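Local coordinates for protein alginate lyase, family PL7 (Zobellia galactanivorans, PDB 4BE3) that cleaves the brown-algal polysaccharide alginate from the chain end, acting as an exolytic lyase of polysaccharide lyase family 7, at residues Lys2-Leu7 and Phe35-Glu39. Sequence-based numbering, arbitrary orientation.
Sequences KYPSEL and FFYVE
P4 sets CG over one face of the F36 ring, and V38 pushes a methyl against the peptide bond that leads into that proline: in this β-jelly-roll lyase, segment 2-7 closes on strand 36-41, an outermost strand of the seven-stranded sheet. An edge strand can thus be covered without direct backbone pairing. Along the proline, CB meets F36 CZ at 3.3 Å, CG makes a CH-pi contact 3.8 Å from the ring centroid and 18° off the normal, and CD turns to V38 CG2 at 3.8 Å. With CG anti to the backbone N (chi1 175°), the F36 side chain sets off to one side but ends against P4, beside F49. A leucine in place of F36 offers P4 CG no flat face, and the proline would probably be less closely packed. V38 divides its branches: CG1 meets L7 CD1 tip to tip, whereas CG2 lies 3.3 Å from P4 N. Backbone bonds from E6 N to Y3 O and L7 N to P4 O close the turn, and Y3 N also donates to E6 OE2 from above the carboxylate plane. One water links the segments, donating to K2 O at 2.7 Å and accepting from V38 N at 3.0 Å.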
loop_
_atom_site.group_PDB
_atom_site.type_symbol
_atom_site.label_atom_id
_atom_site.label_comp_id
_atom_site.label_asym_id
_atom_site.label_seq_id
_atom_site.Cartn_x
_atom_site.Cartn_y
_atom_site.Cartn_z
ATOM N N LYS A 2 5.165 -21.392 -22.520
ATOM C CA LYS A 2 4.979 -20.706 -21.273
ATOM C C LYS A 2 4.196 -19.405 -21.365
ATOM O O LYS A 2 4.138 -18.765 -22.373
ATOM C CB LYS A 2 6.248 -20.465 -20.461
ATOM C CG LYS A 2 7.244 -21.633 -20.566
ATOM C CD LYS A 2 8.250 -21.294 -19.508
ATOM C CE LYS A 2 9.079 -22.536 -19.297
ATOM N NZ LYS A 2 9.805 -22.108 -18.097
ATOM N N TYR A 3 3.521 -19.090 -20.257
ATOM C CA TYR A 3 2.841 -17.827 -20.074
ATOM C C TYR A 3 3.852 -16.953 -19.248
ATOM O O TYR A 3 4.610 -17.436 -18.453
ATOM C CB TYR A 3 1.550 -18.044 -19.253
ATOM C CG TYR A 3 0.475 -18.704 -20.097
ATOM C CD1 TYR A 3 -0.224 -17.905 -21.009
ATOM C CD2 TYR A 3 0.250 -20.114 -20.039
ATOM C CE1 TYR A 3 -1.178 -18.488 -21.831
ATOM C CE2 TYR A 3 -0.710 -20.713 -20.846
ATOM C CZ TYR A 3 -1.433 -19.886 -21.729
ATOM O OH TYR A 3 -2.401 -20.349 -22.625
ATOM N N PRO A 4 3.778 -15.659 -19.458
ATOM C CA PRO A 4 4.556 -14.707 -18.654
ATOM C C PRO A 4 4.368 -14.965 -17.167
ATOM O O PRO A 4 5.379 -14.772 -16.375
ATOM C CB PRO A 4 3.898 -13.384 -19.043
ATOM C CG PRO A 4 3.598 -13.604 -20.533
ATOM C CD PRO A 4 2.962 -14.991 -20.521
ATOM N N SER A 5 3.157 -15.476 -16.705
ATOM C CA SER A 5 2.970 -15.636 -15.264
ATOM C C SER A 5 3.921 -16.710 -14.751
ATOM O O SER A 5 4.155 -16.729 -13.552
ATOM C CB SER A 5 1.537 -16.038 -14.901
ATOM O OG SER A 5 1.097 -17.120 -15.775
ATOM N N GLU A 6 4.422 -17.565 -15.641
ATOM C CA GLU A 6 5.365 -18.582 -15.144
ATOM C C GLU A 6 6.710 -17.976 -14.795
ATOM O O GLU A 6 7.513 -18.620 -14.159
ATOM C CB GLU A 6 5.596 -19.649 -16.189
ATOM C CG GLU A 6 4.280 -20.451 -16.469
ATOM C CD GLU A 6 4.412 -21.505 -17.559
ATOM O OE1 GLU A 6 5.343 -22.358 -17.484
ATOM O OE2 GLU A 6 3.576 -21.444 -18.541
ATOM N N LEU A 7 6.957 -16.742 -15.334
ATOM C CA LEU A 7 8.286 -16.014 -15.054
ATOM C C LEU A 7 8.171 -14.900 -14.036
ATOM O O LEU A 7 9.134 -14.462 -13.543
ATOM C CB LEU A 7 8.788 -15.432 -16.389
ATOM C CG LEU A 7 9.005 -16.353 -17.549
ATOM C CD1 LEU A 7 9.494 -15.708 -18.895
ATOM C CD2 LEU A 7 9.885 -17.492 -17.079
ATOM N N PHE A 35 2.097 -9.297 -28.737
ATOM C CA PHE A 35 2.031 -8.182 -27.763
ATOM C C PHE A 35 2.683 -8.601 -26.483
ATOM O O PHE A 35 3.460 -7.865 -25.922
ATOM C CB PHE A 35 0.595 -7.776 -27.467
ATOM C CG PHE A 35 -0.099 -7.213 -28.725
ATOM C CD1 PHE A 35 0.174 -5.936 -29.171
ATOM C CD2 PHE A 35 -1.000 -8.009 -29.427
ATOM C CE1 PHE A 35 -0.458 -5.452 -30.350
ATOM C CE2 PHE A 35 -1.621 -7.536 -30.598
ATOM C CZ PHE A 35 -1.350 -6.278 -31.054
ATOM N N PHE A 36 2.269 -9.771 -25.936
ATOM C CA PHE A 36 2.613 -10.013 -24.500
ATOM C C PHE A 36 2.796 -11.498 -24.382
ATOM O O PHE A 36 1.781 -12.250 -24.490
ATOM C CB PHE A 36 1.499 -9.579 -23.568
ATOM C CG PHE A 36 1.756 -9.909 -22.069
ATOM C CD1 PHE A 36 2.917 -9.455 -21.362
ATOM C CD2 PHE A 36 0.812 -10.725 -21.392
ATOM C CE1 PHE A 36 3.069 -9.762 -19.988
ATOM C CE2 PHE A 36 0.970 -11.012 -20.031
ATOM C CZ PHE A 36 2.099 -10.604 -19.378
ATOM N N TYR A 37 4.040 -11.945 -24.349
ATOM C CA TYR A 37 4.276 -13.417 -24.546
ATOM C C TYR A 37 5.660 -13.718 -24.050
ATOM O O TYR A 37 6.395 -12.850 -23.659
ATOM C CB TYR A 37 4.176 -13.904 -25.988
ATOM C CG TYR A 37 5.022 -13.092 -26.974
ATOM C CD1 TYR A 37 4.461 -11.932 -27.568
ATOM C CD2 TYR A 37 6.323 -13.466 -27.301
ATOM C CE1 TYR A 37 5.226 -11.190 -28.508
ATOM C CE2 TYR A 37 7.064 -12.747 -28.244
ATOM C CZ TYR A 37 6.515 -11.626 -28.819
ATOM O OH TYR A 37 7.310 -10.900 -29.746
ATOM N N VAL A 38 6.016 -14.983 -24.028
ATOM C CA VAL A 38 7.325 -15.406 -23.465
ATOM C C VAL A 38 8.212 -15.762 -24.644
ATOM O O VAL A 38 7.724 -16.370 -25.629
ATOM C CB VAL A 38 7.213 -16.686 -22.560
ATOM C CG1 VAL A 38 8.627 -17.142 -22.207
ATOM C CG2 VAL A 38 6.412 -16.274 -21.283
ATOM N N GLU A 39 9.500 -15.448 -24.589
ATOM C CA GLU A 39 10.453 -15.860 -25.634
ATOM C C GLU A 39 11.588 -16.495 -24.904
ATOM O O GLU A 39 11.999 -16.027 -23.842
ATOM C CB GLU A 39 11.024 -14.648 -26.504
ATOM C CG GLU A 39 11.685 -15.290 -27.719
ATOM C CD GLU A 39 11.674 -14.448 -28.944
ATOM O OE1 GLU A 39 10.667 -13.700 -29.281
ATOM O OE2 GLU A 39 12.732 -14.555 -29.600
HETATM O O HOH W 1 3.556 -16.688 -24.039
#